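PDB 3DCZ: putative RnfG subunit of electron transport complex from Thermotoga maritima, which probably serves as the FMN-carrying subunit of a membrane-bound complex that couples electron transfer to ion translocation across the membrane. Local coordinates for residues Ala27-Leu32 with Gly38-Asp43; Val60-Lys65 with Leu202-Lys207; Arg139-Val144 with Arg189-Ala194; Glu147-Gly152 with Leu197-Leu202. All coordinates share one frame; numbering follows the deposited sequence. Where two conformers were deposited one is given.

Contact 1: Ala27-Leu32 with Gly38-Asp43; sequences AIKFVL and GDYLVD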
# COMPACT_ATOMS: atom_id res chain seq x y z
N ALA A 27 -7.17 -1.99 -9.00
CA ALA A 27 -6.40 -1.58 -7.82
C ALA A 27 -4.91 -1.57 -8.06
O ALA A 27 -4.20 -0.66 -7.62
CB ALA A 27 -6.75 -2.44 -6.58
N ILE A 28 -4.40 -2.61 -8.73
CA ILE A 28 -2.97 -2.69 -8.98
C ILE A 28 -2.56 -1.55 -9.92
O ILE A 28 -1.53 -0.91 -9.70
CB ILE A 28 -2.62 -4.05 -9.57
CG1 ILE A 28 -2.88 -5.11 -8.51
CG2 ILE A 28 -1.13 -4.09 -10.08
CD1 ILE A 28 -2.72 -6.59 -9.03
N LYS A 29 -3.36 -1.30 -10.93
CA LYS A 29 -3.11 -0.16 -11.84
C LYS A 29 -3.11 1.15 -11.06
O LYS A 29 -2.20 1.99 -11.22
CB LYS A 29 -4.18 -0.10 -12.95
CG LYS A 29 -4.06 -1.18 -13.99
CD LYS A 29 -5.23 -1.14 -14.98
CE LYS A 29 -5.05 -2.14 -16.07
NZ LYS A 29 -6.13 -1.93 -17.06
N PHE A 30 -4.10 1.33 -10.17
CA PHE A 30 -4.19 2.57 -9.42
C PHE A 30 -2.95 2.84 -8.58
O PHE A 30 -2.39 3.96 -8.60
CB PHE A 30 -5.40 2.58 -8.49
CG PHE A 30 -5.47 3.82 -7.66
CD1 PHE A 30 -6.01 4.98 -8.18
CD2 PHE A 30 -4.97 3.85 -6.37
CE1 PHE A 30 -6.05 6.11 -7.45
CE2 PHE A 30 -4.95 4.99 -5.63
CZ PHE A 30 -5.54 6.14 -6.17
N VAL A 31 -2.46 1.80 -7.88
CA VAL A 31 -1.34 2.00 -6.95
C VAL A 31 -0.00 2.19 -7.67
O VAL A 31 1.02 2.58 -7.06
CB VAL A 31 -1.26 0.89 -5.86
CG1 VAL A 31 -2.57 0.92 -4.99
CG2 VAL A 31 -1.03 -0.46 -6.47
N LEU A 32 -0.03 1.93 -8.98
CA LEU A 32 1.12 2.17 -9.86
C LEU A 32 1.04 3.50 -10.59
O LEU A 32 1.86 3.78 -11.45
CB LEU A 32 1.34 0.99 -10.80
CG LEU A 32 1.97 -0.26 -10.17
CD1 LEU A 32 1.76 -1.46 -11.10
CD2 LEU A 32 3.46 -0.05 -9.89
N GLY A 38 -0.07 11.95 -10.85
CA GLY A 38 -1.25 11.24 -11.37
C GLY A 38 -0.99 10.33 -12.56
O GLY A 38 -1.93 9.74 -13.13
N ASP A 39 0.26 10.23 -12.99
CA ASP A 39 0.61 9.51 -14.20
C ASP A 39 1.03 8.09 -13.86
O ASP A 39 1.58 7.83 -12.80
CB ASP A 39 1.75 10.19 -14.91
CG ASP A 39 1.49 11.65 -15.20
OD1 ASP A 39 0.30 12.02 -15.39
OD2 ASP A 39 2.48 12.43 -15.24
N TYR A 40 0.80 7.18 -14.79
CA TYR A 40 1.30 5.82 -14.61
C TYR A 40 2.82 5.76 -14.47
O TYR A 40 3.54 6.36 -15.29
CB TYR A 40 0.89 4.96 -15.80
CG TYR A 40 -0.50 4.38 -15.70
CD1 TYR A 40 -0.75 3.36 -14.81
CD2 TYR A 40 -1.53 4.83 -16.51
CE1 TYR A 40 -2.00 2.80 -14.71
CE2 TYR A 40 -2.81 4.28 -16.41
CZ TYR A 40 -3.03 3.25 -15.50
OH TYR A 40 -4.28 2.67 -15.34
N LEU A 41 3.30 5.02 -13.47
CA LEU A 41 4.74 4.74 -13.32
C LEU A 41 5.17 3.57 -14.24
O LEU A 41 6.36 3.42 -14.50
CB LEU A 41 5.07 4.41 -11.85
CG LEU A 41 4.82 5.55 -10.85
CD1 LEU A 41 4.89 5.03 -9.42
CD2 LEU A 41 5.82 6.66 -11.10
N VAL A 42 4.20 2.76 -14.65
CA VAL A 42 4.38 1.63 -15.55
C VAL A 42 3.25 1.69 -16.56
O VAL A 42 2.10 1.93 -16.19
CB VAL A 42 4.29 0.29 -14.76
CG1 VAL A 42 4.55 -0.95 -15.65
CG2 VAL A 42 5.25 0.30 -13.58
N ASP A 43 3.55 1.41 -17.84
CA ASP A 43 2.51 1.41 -18.87
C ASP A 43 1.37 0.50 -18.44
O ASP A 43 1.59 -0.61 -17.93
CB ASP A 43 3.05 0.93 -20.21
CG ASP A 43 1.95 0.79 -21.28
OD1 ASP A 43 1.60 1.79 -21.94
OD2 ASP A 43 1.43 -0.34 -21.46
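One backbone hydrogen bond joins these segments: L41 N donates to L32 O at 2.8 Å, with an N-H...O angle of 166°. L32 has just left the helix, and its carbonyl is turned out to the returning chain. The same oxygen also lies against the L41 side chain, 3.3 Å from L41 CB. With L41 CG beside its own backbone N (chi1 -63°), the branch stays close to that oxygen, CG coming within 3.5 Å of L32 O.

The bond spans the loop between helix 22-31 and helix 44-54: the first helix ends, the chain loops round, and D43 sits at the N-cap of the second, its OD2 accepting from E46 N.

Apolar contact across the connection is light. L32 CD2 meets V42 CG2 at 4.1 Å, and both side chains also rest on F76 of strand 67-77.

Y40 brings its ring to K29, on the last turns of helix 22-31. Its CE1 is 3.6 Å from K29 O, approached obliquely, and its OH lies 3.7 Å from K29 CB and 3.9 Å from K29 CD. The aliphatic part of K29 thus flanks the phenol, while its extended chain carries NZ on to salt bridges with E44 and E48 of the following helix.

Contact 2: Val60-Lys65 with Leu202-Lys207; sequences VLKEYK and LEEVSK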
# COMPACT_ATOMS: atom_id res chain seq x y z
N VAL A 60 -2.06 -16.61 0.18
CA VAL A 60 -1.36 -16.15 1.39
C VAL A 60 0.16 -16.29 1.22
O VAL A 60 0.68 -17.40 0.94
CB VAL A 60 -1.80 -16.90 2.63
CG1 VAL A 60 -0.94 -16.49 3.86
CG2 VAL A 60 -3.32 -16.69 2.88
N LEU A 61 0.85 -15.18 1.45
CA LEU A 61 2.33 -15.23 1.57
C LEU A 61 2.83 -15.46 2.97
O LEU A 61 3.73 -16.29 3.18
CB LEU A 61 2.95 -13.95 1.04
CG LEU A 61 2.88 -13.73 -0.45
CD1 LEU A 61 3.32 -12.26 -0.76
CD2 LEU A 61 3.66 -14.75 -1.21
N LYS A 62 2.25 -14.77 3.94
CA LYS A 62 2.66 -14.94 5.34
C LYS A 62 1.55 -14.49 6.28
O LYS A 62 0.90 -13.45 6.03
CB LYS A 62 3.92 -14.15 5.66
CG LYS A 62 4.45 -14.41 7.07
CD LYS A 62 5.94 -14.11 7.14
CE LYS A 62 6.49 -14.34 8.56
NZ LYS A 62 7.99 -14.31 8.56
N GLU A 63 1.31 -15.30 7.30
CA GLU A 63 0.38 -14.96 8.34
C GLU A 63 1.16 -14.45 9.54
O GLU A 63 2.12 -15.10 9.96
CB GLU A 63 -0.46 -16.21 8.73
CG GLU A 63 -1.59 -15.89 9.67
CD GLU A 63 -2.38 -17.09 10.17
OE1 GLU A 63 -2.02 -18.23 9.88
OE2 GLU A 63 -3.34 -16.84 10.95
N TYR A 64 0.71 -13.33 10.10
CA TYR A 64 1.25 -12.72 11.31
C TYR A 64 0.18 -12.69 12.40
O TYR A 64 -1.02 -12.83 12.12
CB TYR A 64 1.69 -11.29 11.02
CG TYR A 64 2.81 -11.14 10.01
CD1 TYR A 64 4.13 -11.19 10.39
CD2 TYR A 64 2.52 -10.97 8.64
CE1 TYR A 64 5.15 -11.03 9.48
CE2 TYR A 64 3.53 -10.81 7.73
CZ TYR A 64 4.84 -10.81 8.14
OH TYR A 64 5.90 -10.67 7.25
N LYS A 65 0.58 -12.40 13.64
CA LYS A 65 -0.41 -12.33 14.71
C LYS A 65 -1.52 -11.33 14.40
O LYS A 65 -2.67 -11.55 14.75
CB LYS A 65 0.25 -11.99 16.06
CG LYS A 65 -0.66 -12.09 17.23
N LEU A 202 8.03 -7.14 3.05
CA LEU A 202 8.99 -6.68 2.03
C LEU A 202 10.41 -6.56 2.59
O LEU A 202 11.38 -6.92 1.94
CB LEU A 202 8.58 -5.33 1.46
CG LEU A 202 7.39 -5.34 0.52
CD1 LEU A 202 7.03 -3.90 0.07
CD2 LEU A 202 7.72 -6.20 -0.70
N GLU A 203 10.52 -5.99 3.78
CA GLU A 203 11.81 -5.89 4.45
C GLU A 203 12.45 -7.26 4.69
O GLU A 203 13.67 -7.39 4.51
CB GLU A 203 11.67 -5.14 5.77
CG GLU A 203 11.46 -3.65 5.58
CD GLU A 203 12.71 -2.96 5.11
OE1 GLU A 203 13.77 -3.24 5.68
OE2 GLU A 203 12.65 -2.13 4.20
N GLU A 204 11.63 -8.24 5.09
CA GLU A 204 12.10 -9.61 5.37
C GLU A 204 12.65 -10.27 4.11
O GLU A 204 13.70 -10.92 4.15
CB GLU A 204 10.99 -10.53 5.87
CG GLU A 204 10.56 -10.43 7.30
CD GLU A 204 9.39 -11.40 7.58
OE1 GLU A 204 9.45 -12.55 7.09
OE2 GLU A 204 8.41 -10.99 8.24
N VAL A 205 11.93 -10.15 3.01
CA VAL A 205 12.31 -10.84 1.78
C VAL A 205 13.36 -10.07 0.98
O VAL A 205 13.96 -10.62 0.07
CB VAL A 205 11.07 -11.24 0.93
CG1 VAL A 205 10.18 -12.17 1.77
CG2 VAL A 205 10.29 -10.03 0.45
N SER A 206 13.60 -8.80 1.33
CA SER A 206 14.58 -8.00 0.61
C SER A 206 15.98 -8.17 1.19
O SER A 206 16.97 -7.80 0.55
CB SER A 206 14.15 -6.54 0.60
OG SER A 206 12.94 -6.41 -0.12
N LYS A 207 16.06 -8.74 2.39
CA LYS A 207 17.34 -8.97 3.06
C LYS A 207 18.11 -10.10 2.36
O LYS A 207 17.89 -10.41 1.18
CB LYS A 207 17.12 -9.30 4.54
OXT LYS A 207 18.99 -10.73 2.96
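The Y64 ring receives E204 OE2 at its edge, in the ring plane, while one face carries K62 CG from two residues back along the same strand, 3.7 Å above the plane and offset toward the rim. The carboxylate of E204 stands nearly upright to that ring, the two planes 78° apart. This is a surface contact between the edge strand 59-64 of the five-stranded antiparallel sheet and the last turns of the C-terminal helix 188-206, and both strand residues aim their side chains at the helix. Just here the strand carries a classic beta bulge, with L61 and K62 both opposite V69.

E204 reaches out with its chain extended beyond CG and divides its two oxygens between two donors. OE2 accepts a hydrogen bond from Y64 OH at 2.7 Å, from well above the carboxylate plane. The other oxygen forms a salt bridge with the lysine. K62 has its CG anti to the backbone N (chi1 -174°) and a stretched chain, so the ammonium travels past the ring and reaches the carboxylate from the strand side. Two bonds of different kinds therefore fix the rotation of the carboxylate, with K62 NZ lying 2.7 Å from E204 OE1 on its syn side, 26° out of plane.

Contact 3: Arg139-Val144 with Arg189-Ala194; sequences RRFFPV and RAVVTA. With SO4 (sulfate ion), chain C; EDO (1,2-ethanediol), chain E; SO4 (sulfate ion), chain B.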
# COMPACT_ATOMS: atom_id res chain seq x y z
N ARG A 139 -6.54 8.85 0.20
CA ARG A 139 -5.32 9.61 -0.13
C ARG A 139 -4.63 10.13 1.12
O ARG A 139 -3.52 10.57 1.05
CB ARG A 139 -5.61 10.77 -1.11
CG ARG A 139 -5.91 10.30 -2.50
CD ARG A 139 -6.23 11.42 -3.51
NE ARG A 139 -6.83 10.81 -4.69
CZ ARG A 139 -6.16 10.11 -5.61
NH1 ARG A 139 -4.85 10.03 -5.58
NH2 ARG A 139 -6.81 9.52 -6.58
N ARG A 140 -5.30 10.08 2.27
CA ARG A 140 -4.66 10.44 3.54
C ARG A 140 -3.54 9.45 3.89
O ARG A 140 -2.67 9.78 4.71
CB ARG A 140 -5.68 10.50 4.69
CG ARG A 140 -6.77 11.55 4.54
CD ARG A 140 -6.18 12.93 4.56
NE ARG A 140 -7.19 14.01 4.58
CZ ARG A 140 -7.76 14.51 5.67
NH1 ARG A 140 -7.49 14.06 6.88
NH2 ARG A 140 -8.63 15.50 5.54
N PHE A 141 -3.56 8.28 3.26
CA PHE A 141 -2.65 7.17 3.60
C PHE A 141 -1.35 7.14 2.77
O PHE A 141 -0.47 6.32 3.02
CB PHE A 141 -3.36 5.82 3.44
CG PHE A 141 -4.43 5.56 4.44
CD1 PHE A 141 -5.66 6.20 4.33
CD2 PHE A 141 -4.24 4.69 5.48
CE1 PHE A 141 -6.69 5.95 5.24
CE2 PHE A 141 -5.25 4.45 6.40
CZ PHE A 141 -6.46 5.07 6.27
N PHE A 142 -1.23 7.98 1.74
CA PHE A 142 -0.06 7.94 0.87
C PHE A 142 0.20 9.26 0.17
O PHE A 142 -0.71 10.07 0.04
CB PHE A 142 -0.23 6.86 -0.19
CG PHE A 142 -1.42 7.08 -1.06
CD1 PHE A 142 -1.33 7.82 -2.23
CD2 PHE A 142 -2.62 6.48 -0.76
CE1 PHE A 142 -2.44 7.95 -3.06
CE2 PHE A 142 -3.71 6.62 -1.58
CZ PHE A 142 -3.62 7.35 -2.73
N PRO A 143 1.43 9.48 -0.29
CA PRO A 143 2.61 8.64 -0.15
C PRO A 143 3.22 8.84 1.26
O PRO A 143 2.93 9.84 1.94
CB PRO A 143 3.54 9.17 -1.24
CG PRO A 143 3.20 10.59 -1.36
CD PRO A 143 1.75 10.73 -1.00
N VAL A 144 4.09 7.91 1.66
CA VAL A 144 4.84 8.01 2.91
C VAL A 144 6.30 7.71 2.60
O VAL A 144 6.62 6.68 1.97
CB VAL A 144 4.30 7.05 4.00
CG1 VAL A 144 5.20 7.09 5.25
CG2 VAL A 144 2.78 7.39 4.38
N ARG A 189 -7.42 2.13 11.41
CA ARG A 189 -6.38 1.37 12.11
C ARG A 189 -6.09 0.02 11.46
O ARG A 189 -4.93 -0.41 11.45
CB ARG A 189 -6.72 1.14 13.59
CG ARG A 189 -6.60 2.38 14.42
CD ARG A 189 -6.74 2.03 15.88
NE ARG A 189 -6.45 3.17 16.74
CZ ARG A 189 -7.37 3.94 17.33
NH1 ARG A 189 -8.67 3.71 17.17
NH2 ARG A 189 -7.01 4.95 18.08
N ALA A 190 -7.13 -0.65 10.93
CA ALA A 190 -6.96 -1.94 10.28
C ALA A 190 -6.18 -1.77 8.98
O ALA A 190 -5.32 -2.57 8.63
CB ALA A 190 -8.34 -2.63 10.02
N VAL A 191 -6.47 -0.70 8.26
CA VAL A 191 -5.71 -0.38 7.03
C VAL A 191 -4.23 -0.14 7.34
O VAL A 191 -3.34 -0.70 6.69
CB VAL A 191 -6.28 0.82 6.27
CG1 VAL A 191 -5.44 1.15 4.99
CG2 VAL A 191 -7.75 0.57 5.91
N VAL A 192 -3.95 0.70 8.33
CA VAL A 192 -2.59 0.95 8.77
C VAL A 192 -1.88 -0.36 9.18
O VAL A 192 -0.72 -0.59 8.84
CB VAL A 192 -2.60 1.99 9.91
CG1 VAL A 192 -1.34 1.93 10.80
CG2 VAL A 192 -2.82 3.37 9.32
N THR A 193 -2.59 -1.23 9.89
CA THR A 193 -1.99 -2.50 10.33
C THR A 193 -1.57 -3.33 9.13
O THR A 193 -0.43 -3.84 9.07
CB THR A 193 -2.95 -3.27 11.23
OG1 THR A 193 -3.13 -2.52 12.46
CG2 THR A 193 -2.40 -4.65 11.59
N ALA A 194 -2.49 -3.50 8.18
CA ALA A 194 -2.20 -4.22 6.93
C ALA A 194 -0.96 -3.64 6.21
O ALA A 194 -0.04 -4.38 5.80
CB ALA A 194 -3.43 -4.19 6.01
S SO4 C . -10.38 2.55 13.87
O1 SO4 C . -10.08 1.62 14.96
O2 SO4 C . -9.49 2.29 12.75
O3 SO4 C . -11.76 2.37 13.42
O4 SO4 C . -10.19 3.94 14.30
C1 EDO E . -2.73 9.06 -8.47
O1 EDO E . -2.85 8.64 -7.13
C2 EDO E . -3.86 8.49 -9.30
O2 EDO E . -5.10 9.13 -9.01
S SO4 B . -9.73 6.50 20.41
O1 SO4 B . -10.51 5.89 21.50
O2 SO4 B . -8.39 5.96 20.44
O3 SO4 B . -10.30 5.99 19.17
O4 SO4 B . -9.85 7.93 20.48
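V191 and V192, on consecutive positions of the long C-terminal helix 188-206, receive the ring of F141, which comes from the loop that precedes helix 146-151. The contact is buried, its centre about 7 Å from the centre of the chain, and both segments belong to the FMN-binding domain.

At the start of the helix, R189 turns its side chain away from the loop and towards two sulfates, probably from the crystallisation liquor. Its guanidinium NH2 is 2.9 Å from O2 of the chain B sulfate and also forms a salt bridge with D158. The chain C sulfate lies by the backbone N of R189, so an anion occupies the N-terminal end of the helix, where T187 OG1 also bonds to a sulfate.

V191 comes next, pointing at the loop. Its CG1 is anti to the backbone N (chi1 179°), which puts this methyl 3.6 Å from F141 CE2 and 3.8 Å from F141 CD2. The two side chains cross at about a right angle. V192 touches the same corner of the ring, its CG2 3.9 Å from F141 CE2, and V175 of strand 174-175 packs against both F141 and V192.

T193 turns back to its own helix: R189 O accepts from both T193 N and T193 OG1, which reach it from opposite faces of the carbonyl plane, the hydroxyl OG1 of T193 lying 3.0 Å from R189 O.

Contact 4: Glu147-Gly152 with Leu197-Leu202; sequences EGLKNG and LMYRYL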
# COMPACT_ATOMS: atom_id res chain seq x y z
N GLU A 147 11.44 7.17 5.95
CA GLU A 147 11.57 7.47 7.38
C GLU A 147 10.22 7.32 8.10
O GLU A 147 10.18 6.85 9.25
CB GLU A 147 12.17 8.84 7.59
CG GLU A 147 11.44 9.96 6.89
CD GLU A 147 11.91 10.33 5.46
OE1 GLU A 147 12.41 9.46 4.64
OE2 GLU A 147 11.75 11.54 5.16
N GLY A 148 9.12 7.64 7.41
CA GLY A 148 7.78 7.36 7.93
C GLY A 148 7.49 5.90 8.12
O GLY A 148 6.94 5.50 9.14
N LEU A 149 7.83 5.06 7.12
CA LEU A 149 7.61 3.62 7.25
C LEU A 149 8.51 3.00 8.31
O LEU A 149 8.09 2.05 9.01
CB LEU A 149 7.84 2.94 5.89
CG LEU A 149 6.78 3.21 4.85
CD1 LEU A 149 7.17 2.46 3.55
CD2 LEU A 149 5.43 2.74 5.33
N LYS A 150 9.72 3.54 8.47
CA LYS A 150 10.66 3.04 9.47
C LYS A 150 10.13 3.37 10.85
O LYS A 150 10.34 2.60 11.79
CB LYS A 150 12.05 3.62 9.27
CG LYS A 150 12.71 3.04 8.07
CD LYS A 150 14.05 3.72 7.73
CE LYS A 150 14.51 3.38 6.29
NZ LYS A 150 15.61 4.32 5.87
N ASN A 151 9.43 4.49 10.98
CA ASN A 151 8.79 4.95 12.24
C ASN A 151 7.63 4.00 12.61
O ASN A 151 7.26 3.85 13.79
CB ASN A 151 8.17 6.37 12.08
CG ASN A 151 9.21 7.55 12.12
OD1 ASN A 151 8.86 8.70 11.78
ND2 ASN A 151 10.43 7.29 12.56
N GLY A 152 7.00 3.46 11.57
CA GLY A 152 5.77 2.67 11.69
C GLY A 152 4.58 3.58 11.42
O GLY A 152 4.50 4.66 11.98
N LEU A 197 2.21 -4.51 8.02
CA LEU A 197 2.60 -5.89 7.78
C LEU A 197 3.22 -6.11 6.41
O LEU A 197 4.18 -6.89 6.27
CB LEU A 197 1.40 -6.82 7.98
CG LEU A 197 0.90 -6.94 9.43
CD1 LEU A 197 -0.36 -7.81 9.44
CD2 LEU A 197 2.02 -7.50 10.28
N MSE A 198 2.66 -5.47 5.39
CA MSE A 198 3.21 -5.59 4.05
C MSE A 198 4.64 -5.06 4.01
O MSE A 198 5.52 -5.65 3.40
CB MSE A 198 2.30 -4.85 3.05
CG MSE A 198 1.10 -5.65 2.64
SE MSE A 198 0.03 -4.58 1.35
CE MSE A 198 -0.90 -4.23 2.71
N TYR A 199 4.87 -3.95 4.70
CA TYR A 199 6.22 -3.39 4.82
C TYR A 199 7.16 -4.36 5.54
O TYR A 199 8.29 -4.61 5.07
CB TYR A 199 6.17 -2.05 5.51
CG TYR A 199 7.53 -1.44 5.75
CD1 TYR A 199 8.28 -0.87 4.69
CD2 TYR A 199 8.07 -1.39 7.03
CE1 TYR A 199 9.53 -0.30 4.94
CE2 TYR A 199 9.33 -0.83 7.26
CZ TYR A 199 10.04 -0.28 6.21
OH TYR A 199 11.27 0.32 6.48
N ARG A 200 6.70 -4.95 6.65
CA ARG A 200 7.48 -5.94 7.35
C ARG A 200 7.89 -7.07 6.42
O ARG A 200 9.04 -7.47 6.39
CB ARG A 200 6.71 -6.50 8.50
CG ARG A 200 6.82 -5.70 9.73
CD ARG A 200 6.11 -6.44 10.86
NE ARG A 200 6.67 -7.75 11.18
CZ ARG A 200 6.14 -8.61 12.07
NH1 ARG A 200 4.99 -8.33 12.68
NH2 ARG A 200 6.73 -9.73 12.34
N TYR A 201 6.92 -7.56 5.67
CA TYR A 201 7.19 -8.68 4.76
C TYR A 201 8.22 -8.29 3.70
O TYR A 201 9.17 -9.01 3.48
CB TYR A 201 5.87 -9.15 4.12
CG TYR A 201 6.09 -10.28 3.15
CD1 TYR A 201 6.10 -11.59 3.59
CD2 TYR A 201 6.37 -10.03 1.81
CE1 TYR A 201 6.34 -12.66 2.73
CE2 TYR A 201 6.59 -11.11 0.93
CZ TYR A 201 6.57 -12.41 1.42
OH TYR A 201 6.78 -13.49 0.58
N LEU A 202 8.03 -7.14 3.05
CA LEU A 202 8.99 -6.68 2.03
C LEU A 202 10.41 -6.56 2.59
O LEU A 202 11.38 -6.92 1.94
CB LEU A 202 8.58 -5.33 1.46
CG LEU A 202 7.39 -5.34 0.52
CD1 LEU A 202 7.03 -3.90 0.07
CD2 LEU A 202 7.72 -6.20 -0.70
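Y199 projects from helix 188-206 straight at the short helix 146-151, and its ring lies against L149 and K150. With CG anti to the backbone N (chi1 177°), CB carries the ring clear of its own helix and across to the other. Along one side of the ring, CD1 meets L149 CD1 at 3.7 Å, and CE1 comes 3.8 Å from L149 CB. Along the other side, CE2 approaches the L149 carbonyl oxygen at 3.6 Å. The ring as a whole is therefore laid over the root of the leucine: L149 CB sits above one face, 3.9 Å from the centroid and 16° off the normal, a CH-pi contact displaced a little toward the rim. At the tip, Y199 OH is 3.5 Å from K150 CG, beside the first part of a lysine chain that runs on extended.

The pair closes helix 146-151 against the C-terminal helix within the FMN-binding domain. Behind them lies the antiparallel sheet: L149 touches F104 of strand 98-107, as do M198 (a selenomethionine) and L202 from the helix carrying Y199.

Across these two segments the contact rests on dispersion and CH-pi attraction without a directed polar bond, so the fit of L149 against the aromatic face probably contributes much to how the two helices pack.

Overall arrangement
Helix 188-206 ties three of the contacts together: contact 3 uses its beginning, contact 4 its middle and contact 2 its end, with centres about 11 Å apart from 3 to 4 and again from 4 to 2. Contacts 2 and 4 share L202, and Y64 packs on L197, R200 and Y201. Contacts 3 and 4 alternate along the chain and touch where V144 meets L149. Contact 1 belongs to the N-terminal helices, its centre about 21 Å from that of contact 4 on the opposite side of the chain's centre; it reaches contact 3 through F30, which packs on F142. T185, the predicted FMN attachment residue, lies in the unmodelled 181-186, shortly before contact 3's helical segment.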